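Local coordinates for glycosyltransferase (Rickettsia africae, PDB 7MI0), which probably transfers a sugar from an activated donor to an acceptor, as a GT-B glycosyltransferase of the GT4 type whose own substrates are not established, at residues A[290-296]-A[314-319]; A[330-336]-A[348-352]; A[297-303]-A[321-325]. Numbering follows the deposited sequence.

All three contacts lie in the C-terminal half of the chain, in the family region of group 1 glycosyltransferases. Interaction 1 is the buried core: two neighbouring parallel strands held by backbone hydrogen bonds and branched aliphatic side chains. Interaction 2, partly buried, carries the same sheet one strand further; Phe335 N and Val316 O lie 2.9 Å apart, and Cys352 of the covering helix meets Ile291 and Ile317. Its chemistry is aromatic and sulfur packing together with the long aliphatic chain of Lys348. Interaction 3 joins the loops that follow the two strands of interaction 1, near the other half of the molecule, where glycine backbone, one short hydrogen bond and a bridging water join the packing of Ile321 on Pro299.

Interaction 1 of 3, residues A[290-296]-A[314-319]; sequences DIIISAS and KLVIAT
Two extended segments run side by side as parallel strands, 291-294 and 315-319, their axes 4.8 Å apart at closest approach and their N-to-C directions 15° apart. The register runs residue by residue from Ile291 with Leu315 to Ser294 with Ala318; Ile291 CA to Leu315 CA is 4.9 Å and Ser294 CA to Ala318 CA 4.5 Å. Lys314 opens 314-319 with its CB 3.8 Å from Ile292 CG1, while its NZ turns to the carbonyl of Ser289. Leu315 N makes a weak 3.3 Å hydrogen bond to Asp290 O, and Leu315 O accepts from Ile292 N at 2.9 Å. Val316 points to the face shared with Ile292, its CG2 4.2 Å from Ile292 CB; helix 304-311 covers this face. Ile317 repeats the backbone pattern, N to Ile292 O at 3.0 Å and O from Ser294 N at 2.9 Å. Its side chain (m, t) lies on the opposite face, with CD1 4.0 Å from Ile291 CG2 and CB 3.8 Å from Ile293 CD1, where helix 342-355 packs. Small residues meet next: Ala318 CB is 4.1 Å from Ser294 CB, and Ala318 CA makes a CH...O contact with Ser294 O at 3.2 Å. Thr319 N bonds weakly to Ser294 O at 3.0 Å; in the p rotamer its OG1 donates to Ser296 O at 2.8 Å, tying the strand end to the departing loop. Strand 291-294, helix 304-311 and strand 315-319 form a beta-alpha-beta unit within the six-stranded parallel sheet of a Rossmann-like domain, characteristic of the C-terminal half of GT-B glycosyltransferases.

Interaction 2 of 3, residues A[330-336]-A[348-352]; sequences NNITGFH and KIDYC
Segment 330-336 is a loop that folds back on itself before entering a strand at Phe335, and 348-352 is one helical turn with phi/psi near -63/-41. Asn331 takes a positive phi (67/18), and its N bonds to Gly334 O at 2.7 Å; Asn330 OD1 closes the loop further by accepting from His336 N at 2.9 Å. In the helix, Cys352 N bonds to Lys348 O at 3.0 Å. The nearest CA atoms across the gap, Phe335 and Lys348, are 7.9 Å apart, so the gap is spanned by side chains reaching from both segments, Lys348 as far as the carbonyl of His336. Phe335 (chi1 m, chi2 -82°) points toward the helix; it and Lys348 carry the largest shares of the contact. Tyr351, chi1 t, presents its edge to the Phe335 ring in an offset edge-to-face pair, centroids 5.7 Å apart and planes at 80°. Cys352 SG sits obliquely, 4.3 Å from the ring centroid, and 3.5 Å from Phe335 CE2, a sulfur-aromatic contact. Lys348 extends from an m, m start through t, t, placing CE 3.5 Å from His336 O and NZ 3.9 Å from Phe335 CB and 3.7 Å from Asn331 OD1. The contact thus packs helix 342-355 against an edge strand, 335-337, of the six-stranded sheet; Phe335 also touches Ile317 of the adjoining strand 315-319 and Ile364 of helix 359-375.

Interaction 3 of 3, residues A[297-303]-A[321-325]; sequences IEPEAFG and IGGAV
Ile321 supplies the main side chain here: fully extended (t, t) and directed toward the other loop, it sets CD1 3.3 Å from Pro299 N and 3.4 Å from Ile297 O, with CG1 3.6 Å from Pro299 CB. Pro299 also lays CB 3.6 Å from Gly322 CA. Glu300 (chi1 m, chi2 t) leads its carboxylate to a salt bridge with Lys225, while its carbonyl O accepts a short 2.6 Å hydrogen bond from Gly323 N. Residues 321-324 form a type II' beta turn, with Gly322 at phi/psi 66/-153. A CB on Gly322 or Gly323 would clash with 297-303. These are the loops after strands 291-294 and 315-319, at the C-terminal edge of a parallel sheet; in GT-B enzymes such loops face the cleft between the two domains, and Ala301 and Pro299 here meet helix 160-168 of the other domain. Gly323 CA comes 3.4 Å from Ala301 O. The CA-to-CB bond of Phe302 (chi1 p) points away from 321-325, and its side chain touches Arg182. One water takes a hydrogen bond from Gly303 N and gives one to Gly323 O, both 2.5 Å, just where Gly303 N-caps helix 304-311.

Interaction 1 of 3, residues A[290-296]-A[314-319]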
loop_
_atom_site.group_PDB
_atom_site.type_symbol
_atom_site.label_atom_id
_atom_site.label_comp_id
_atom_site.label_asym_id
_atom_site.label_seq_id
_atom_site.Cartn_x
_atom_site.Cartn_y
_atom_site.Cartn_z
ATOM N N ASP A 290 17.401 12.375 -1.445
ATOM C CA ASP A 290 17.953 12.260 -0.105
ATOM C C ASP A 290 16.891 12.229 0.983
ATOM O O ASP A 290 17.118 11.618 2.028
ATOM C CB ASP A 290 18.916 13.425 0.172
ATOM C CG ASP A 290 19.925 13.631 -0.948
ATOM O OD1 ASP A 290 20.640 12.666 -1.300
ATOM O OD2 ASP A 290 19.995 14.759 -1.484
ATOM N N ILE A 291 15.737 12.860 0.762
ATOM C CA ILE A 291 14.656 12.920 1.742
ATOM C C ILE A 291 13.343 12.573 1.051
ATOM O O ILE A 291 13.022 13.146 0.004
ATOM C CB ILE A 291 14.567 14.310 2.397
ATOM C CG1 ILE A 291 15.866 14.645 3.127
ATOM C CG2 ILE A 291 13.377 14.381 3.345
ATOM C CD1 ILE A 291 16.017 16.118 3.428
ATOM N N ILE A 292 12.579 11.650 1.642
ATOM C CA ILE A 292 11.281 11.226 1.120
ATOM C C ILE A 292 10.187 11.756 2.037
ATOM O O ILE A 292 10.345 11.760 3.263
ATOM C CB ILE A 292 11.184 9.693 1.001
ATOM C CG1 ILE A 292 12.422 9.129 0.310
ATOM C CG2 ILE A 292 9.948 9.307 0.216
ATOM C CD1 ILE A 292 12.591 9.607 -1.106
ATOM N N ILE A 293 9.070 12.183 1.447
ATOM C CA ILE A 293 8.016 12.876 2.183
ATOM C C ILE A 293 6.690 12.151 1.992
ATOM O O ILE A 293 6.250 11.937 0.856
ATOM C CB ILE A 293 7.872 14.344 1.747
ATOM C CG1 ILE A 293 9.183 15.107 1.952
ATOM C CG2 ILE A 293 6.731 15.007 2.507
ATOM C CD1 ILE A 293 9.576 15.297 3.400
ATOM N N SER A 294 6.054 11.783 3.103
ATOM C CA SER A 294 4.627 11.499 3.151
ATOM C C SER A 294 3.994 12.540 4.058
ATOM O O SER A 294 4.333 12.623 5.243
ATOM C CB SER A 294 4.332 10.097 3.675
ATOM O OG SER A 294 2.996 10.029 4.153
ATOM N N ALA A 295 3.089 13.335 3.502
ATOM C CA ALA A 295 2.526 14.474 4.213
ATOM C C ALA A 295 1.010 14.382 4.313
ATOM O O ALA A 295 0.331 15.404 4.426
ATOM C CB ALA A 295 2.938 15.779 3.538
ATOM N N SER A 296 0.470 13.166 4.273
ATOM C CA SER A 296 -0.976 12.988 4.230
ATOM C C SER A 296 -1.622 13.563 5.482
ATOM O O SER A 296 -1.147 13.345 6.600
ATOM C CB SER A 296 -1.324 11.507 4.088
ATOM O OG SER A 296 -0.624 10.920 3.006
ATOM N N LYS A 314 17.009 5.899 2.735
ATOM C CA LYS A 314 16.774 7.334 2.678
ATOM C C LYS A 314 16.329 7.872 4.035
ATOM O O LYS A 314 15.892 7.128 4.914
ATOM C CB LYS A 314 15.720 7.668 1.616
ATOM C CG LYS A 314 16.089 7.183 0.231
ATOM C CD LYS A 314 17.433 7.755 -0.196
ATOM C CE LYS A 314 17.961 7.040 -1.431
ATOM N NZ LYS A 314 19.157 7.703 -2.012
ATOM N N LEU A 315 16.455 9.185 4.202
ATOM C CA LEU A 315 15.841 9.853 5.340
ATOM C C LEU A 315 14.366 10.064 5.031
ATOM O O LEU A 315 14.021 10.702 4.030
ATOM C CB LEU A 315 16.533 11.181 5.632
ATOM C CG LEU A 315 17.976 11.094 6.131
ATOM C CD1 LEU A 315 18.475 12.475 6.523
ATOM C CD2 LEU A 315 18.103 10.110 7.296
ATOM N N VAL A 316 13.497 9.520 5.879
ATOM C CA VAL A 316 12.062 9.458 5.623
ATOM C C VAL A 316 11.332 10.317 6.647
ATOM O O VAL A 316 11.580 10.206 7.854
ATOM C CB VAL A 316 11.545 8.009 5.664
ATOM C CG1 VAL A 316 10.039 7.992 5.845
ATOM C CG2 VAL A 316 11.947 7.267 4.393
ATOM N N ILE A 317 10.424 11.158 6.161
ATOM C CA ILE A 317 9.606 12.033 6.991
ATOM C C ILE A 317 8.144 11.748 6.661
ATOM O O ILE A 317 7.718 11.937 5.514
ATOM C CB ILE A 317 9.948 13.510 6.752
ATOM C CG1 ILE A 317 11.413 13.784 7.074
ATOM C CG2 ILE A 317 9.050 14.406 7.565
ATOM C CD1 ILE A 317 11.800 15.237 6.895
ATOM N N ALA A 318 7.378 11.290 7.656
ATOM C CA ALA A 318 5.978 10.928 7.457
ATOM C C ALA A 318 5.098 11.566 8.522
ATOM O O ALA A 318 5.518 11.766 9.667
ATOM C CB ALA A 318 5.778 9.414 7.486
ATOM N N THR A 319 3.863 11.878 8.131
ATOM C CA THR A 319 2.895 12.422 9.073
ATOM C C THR A 319 2.424 11.336 10.026
ATOM O O THR A 319 2.177 10.196 9.623
ATOM C CB THR A 319 1.698 13.020 8.341
ATOM O OG1 THR A 319 1.291 12.140 7.286
ATOM C CG2 THR A 319 2.053 14.368 7.764
#

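Interaction 2 of 3, residues A[330-336]-A[348-352]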
loop_
_atom_site.group_PDB
_atom_site.type_symbol
_atom_site.label_atom_id
_atom_site.label_comp_id
_atom_site.label_asym_id
_atom_site.label_seq_id
_atom_site.Cartn_x
_atom_site.Cartn_y
_atom_site.Cartn_z
ATOM N N ASN A 330 10.720 6.490 15.537
ATOM C CA ASN A 330 11.021 7.909 15.429
ATOM C C ASN A 330 12.447 8.207 15.874
ATOM O O ASN A 330 12.893 7.743 16.928
ATOM C CB ASN A 330 10.013 8.701 16.266
ATOM C CG ASN A 330 10.177 10.195 16.123
ATOM O OD1 ASN A 330 10.204 10.732 15.014
ATOM N ND2 ASN A 330 10.296 10.879 17.252
ATOM N N ASN A 331 13.158 8.976 15.041
ATOM C CA ASN A 331 14.545 9.395 15.246
ATOM C C ASN A 331 15.531 8.233 15.174
ATOM O O ASN A 331 16.673 8.360 15.623
ATOM C CB ASN A 331 14.718 10.151 16.568
ATOM C CG ASN A 331 13.991 11.473 16.576
ATOM O OD1 ASN A 331 13.892 12.139 15.549
ATOM N ND2 ASN A 331 13.468 11.859 17.734
ATOM N N ILE A 332 15.129 7.101 14.602
ATOM C CA ILE A 332 16.016 5.947 14.536
ATOM C C ILE A 332 15.976 5.334 13.141
ATOM O O ILE A 332 17.020 5.068 12.537
ATOM C CB ILE A 332 15.658 4.927 15.630
ATOM C CG1 ILE A 332 16.203 5.413 16.975
ATOM C CG2 ILE A 332 16.166 3.536 15.272
ATOM C CD1 ILE A 332 15.876 4.516 18.134
ATOM N N THR A 333 14.778 5.120 12.604
ATOM C CA THR A 333 14.638 4.698 11.218
ATOM C C THR A 333 13.918 5.727 10.361
ATOM O O THR A 333 13.672 5.466 9.177
ATOM C CB THR A 333 13.912 3.353 11.142
ATOM O OG1 THR A 333 12.698 3.410 11.907
ATOM C CG2 THR A 333 14.800 2.260 11.692
ATOM N N GLY A 334 13.600 6.888 10.919
ATOM C CA GLY A 334 12.853 7.907 10.213
ATOM C C GLY A 334 12.323 8.918 11.209
ATOM O O GLY A 334 12.673 8.895 12.389
ATOM N N PHE A 335 11.455 9.798 10.714
ATOM C CA PHE A 335 10.952 10.891 11.535
ATOM C C PHE A 335 9.446 11.038 11.384
ATOM O O PHE A 335 8.911 10.922 10.276
ATOM C CB PHE A 335 11.645 12.206 11.171
ATOM C CG PHE A 335 13.142 12.095 11.078
ATOM C CD1 PHE A 335 13.928 12.146 12.220
ATOM C CD2 PHE A 335 13.763 11.935 9.847
ATOM C CE1 PHE A 335 15.305 12.045 12.137
ATOM C CE2 PHE A 335 15.136 11.833 9.755
ATOM C CZ PHE A 335 15.909 11.888 10.901
ATOM N N HIS A 336 8.772 11.286 12.511
ATOM C CA HIS A 336 7.352 11.621 12.545
ATOM C C HIS A 336 7.178 13.131 12.552
ATOM O O HIS A 336 8.002 13.864 13.106
ATOM C CB HIS A 336 6.665 11.055 13.794
ATOM C CG HIS A 336 6.747 9.568 13.925
ATOM N ND1 HIS A 336 6.647 8.928 15.141
ATOM C CD2 HIS A 336 6.905 8.594 12.998
ATOM C CE1 HIS A 336 6.750 7.622 14.958
ATOM N NE2 HIS A 336 6.906 7.393 13.667
ATOM N N LYS A 348 11.521 19.906 10.398
ATOM C CA LYS A 348 12.080 18.567 10.228
ATOM C C LYS A 348 12.883 18.460 8.939
ATOM O O LYS A 348 13.949 17.833 8.916
ATOM C CB LYS A 348 10.973 17.512 10.253
ATOM C CG LYS A 348 10.476 17.154 11.645
ATOM C CD LYS A 348 11.316 16.066 12.299
ATOM C CE LYS A 348 10.854 15.837 13.736
ATOM N NZ LYS A 348 11.304 14.521 14.275
ATOM N N ILE A 349 12.389 19.063 7.854
ATOM C CA ILE A 349 13.148 19.073 6.606
ATOM C C ILE A 349 14.453 19.830 6.797
ATOM O O ILE A 349 15.509 19.419 6.298
ATOM C CB ILE A 349 12.301 19.673 5.468
ATOM C CG1 ILE A 349 11.064 18.812 5.216
ATOM C CG2 ILE A 349 13.114 19.790 4.196
ATOM C CD1 ILE A 349 10.165 19.348 4.132
ATOM N N ASP A 350 14.406 20.937 7.539
ATOM C CA ASP A 350 15.623 21.685 7.831
ATOM C C ASP A 350 16.593 20.841 8.649
ATOM O O ASP A 350 17.803 20.860 8.399
ATOM C CB ASP A 350 15.270 22.983 8.558
ATOM C CG ASP A 350 16.353 24.039 8.443
ATOM O OD1 ASP A 350 16.917 24.199 7.340
ATOM O OD2 ASP A 350 16.619 24.728 9.452
ATOM N N TYR A 351 16.079 20.073 9.614
ATOM C CA TYR A 351 16.951 19.205 10.401
ATOM C C TYR A 351 17.667 18.192 9.519
ATOM O O TYR A 351 18.868 17.952 9.686
ATOM C CB TYR A 351 16.159 18.479 11.487
ATOM C CG TYR A 351 16.962 17.399 12.185
ATOM C CD1 TYR A 351 17.931 17.723 13.131
ATOM C CD2 TYR A 351 16.760 16.055 11.893
ATOM C CE1 TYR A 351 18.670 16.736 13.767
ATOM C CE2 TYR A 351 17.498 15.062 12.526
ATOM C CZ TYR A 351 18.448 15.411 13.457
ATOM O OH TYR A 351 19.173 14.426 14.083
ATOM N N CYS A 352 16.945 17.579 8.582
ATOM C CA CYS A 352 17.562 16.564 7.737
ATOM C C CYS A 352 18.653 17.163 6.858
ATOM O O CYS A 352 19.705 16.543 6.649
ATOM C CB CYS A 352 16.498 15.872 6.897
ATOM S SG CYS A 352 15.433 14.825 7.896
#

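Interaction 3 of 3, residues A[297-303]-A[321-325]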
loop_
_atom_site.group_PDB
_atom_site.type_symbol
_atom_site.label_atom_id
_atom_site.label_comp_id
_atom_site.label_asym_id
_atom_site.label_seq_id
_atom_site.Cartn_x
_atom_site.Cartn_y
_atom_site.Cartn_z
ATOM N N ILE A 297 -2.707 14.316 5.289
ATOM C CA ILE A 297 -3.428 14.918 6.402
ATOM C C ILE A 297 -4.672 14.132 6.776
ATOM O O ILE A 297 -5.348 14.482 7.754
ATOM C CB ILE A 297 -3.786 16.381 6.092
ATOM C CG1 ILE A 297 -4.683 16.461 4.860
ATOM C CG2 ILE A 297 -2.524 17.184 5.868
ATOM C CD1 ILE A 297 -4.943 17.869 4.392
ATOM N N GLU A 298 -5.005 13.087 6.021
ATOM C CA GLU A 298 -6.019 12.115 6.375
ATOM C C GLU A 298 -5.377 10.734 6.442
ATOM O O GLU A 298 -4.486 10.428 5.640
ATOM C CB GLU A 298 -7.183 12.119 5.368
ATOM C CG GLU A 298 -8.059 13.373 5.470
ATOM C CD GLU A 298 -9.271 13.354 4.543
ATOM O OE1 GLU A 298 -9.780 12.256 4.223
ATOM O OE2 GLU A 298 -9.719 14.450 4.137
ATOM N N PRO A 299 -5.781 9.892 7.391
ATOM C CA PRO A 299 -4.995 8.689 7.685
ATOM C C PRO A 299 -4.984 7.710 6.526
ATOM O O PRO A 299 -5.934 7.614 5.745
ATOM C CB PRO A 299 -5.707 8.093 8.904
ATOM C CG PRO A 299 -7.115 8.591 8.786
ATOM C CD PRO A 299 -7.014 9.964 8.193
ATOM N N GLU A 300 -3.878 6.982 6.421
ATOM C CA GLU A 300 -3.716 5.928 5.431
ATOM C C GLU A 300 -3.533 4.601 6.146
ATOM O O GLU A 300 -2.892 4.540 7.200
ATOM C CB GLU A 300 -2.523 6.202 4.516
ATOM C CG GLU A 300 -2.708 7.415 3.626
ATOM C CD GLU A 300 -1.526 7.650 2.711
ATOM O OE1 GLU A 300 -0.444 8.037 3.213
ATOM O OE2 GLU A 300 -1.688 7.435 1.490
ATOM N N ALA A 301 -4.102 3.544 5.569
ATOM C CA ALA A 301 -3.988 2.224 6.177
ATOM C C ALA A 301 -2.528 1.823 6.348
ATOM O O ALA A 301 -2.160 1.192 7.345
ATOM C CB ALA A 301 -4.739 1.198 5.328
ATOM N N PHE A 302 -1.683 2.188 5.385
ATOM C CA PHE A 302 -0.249 1.959 5.469
ATOM C C PHE A 302 0.440 2.914 4.506
ATOM O O PHE A 302 -0.101 3.224 3.438
ATOM C CB PHE A 302 0.116 0.507 5.139
ATOM C CG PHE A 302 -0.075 0.148 3.692
ATOM C CD1 PHE A 302 -1.320 -0.234 3.216
ATOM C CD2 PHE A 302 0.993 0.184 2.809
ATOM C CE1 PHE A 302 -1.495 -0.572 1.887
ATOM C CE2 PHE A 302 0.824 -0.150 1.479
ATOM C CZ PHE A 302 -0.421 -0.529 1.016
ATOM N N GLY A 303 1.623 3.383 4.892
ATOM C CA GLY A 303 2.373 4.290 4.049
ATOM C C GLY A 303 3.324 3.548 3.136
ATOM O O GLY A 303 4.472 3.288 3.510
ATOM N N ILE A 321 -0.015 9.721 11.389
ATOM C CA ILE A 321 -1.446 9.558 11.169
ATOM C C ILE A 321 -1.713 8.259 10.418
ATOM O O ILE A 321 -1.037 7.941 9.432
ATOM C CB ILE A 321 -2.015 10.782 10.424
ATOM C CG1 ILE A 321 -3.525 10.674 10.271
ATOM C CG2 ILE A 321 -1.357 10.957 9.060
ATOM C CD1 ILE A 321 -4.116 11.828 9.503
ATOM N N GLY A 322 -2.690 7.491 10.892
ATOM C CA GLY A 322 -2.980 6.224 10.258
ATOM C C GLY A 322 -1.827 5.253 10.418
ATOM O O GLY A 322 -1.035 5.324 11.364
ATOM N N GLY A 323 -1.722 4.334 9.469
ATOM C CA GLY A 323 -0.624 3.395 9.495
ATOM C C GLY A 323 0.657 3.888 8.871
ATOM O O GLY A 323 1.605 3.111 8.737
ATOM N N ALA A 324 0.712 5.170 8.495
ATOM C CA ALA A 324 1.852 5.703 7.752
ATOM C C ALA A 324 3.114 5.787 8.606
ATOM O O ALA A 324 4.227 5.714 8.072
ATOM C CB ALA A 324 1.509 7.080 7.180
ATOM N N VAL A 325 2.969 5.949 9.923
ATOM C CA VAL A 325 4.119 5.982 10.813
ATOM C C VAL A 325 4.392 4.632 11.451
ATOM O O VAL A 325 5.344 4.510 12.237
ATOM C CB VAL A 325 3.944 7.051 11.910
HETATM O O HOH W 1 2.786 2.172 6.780
#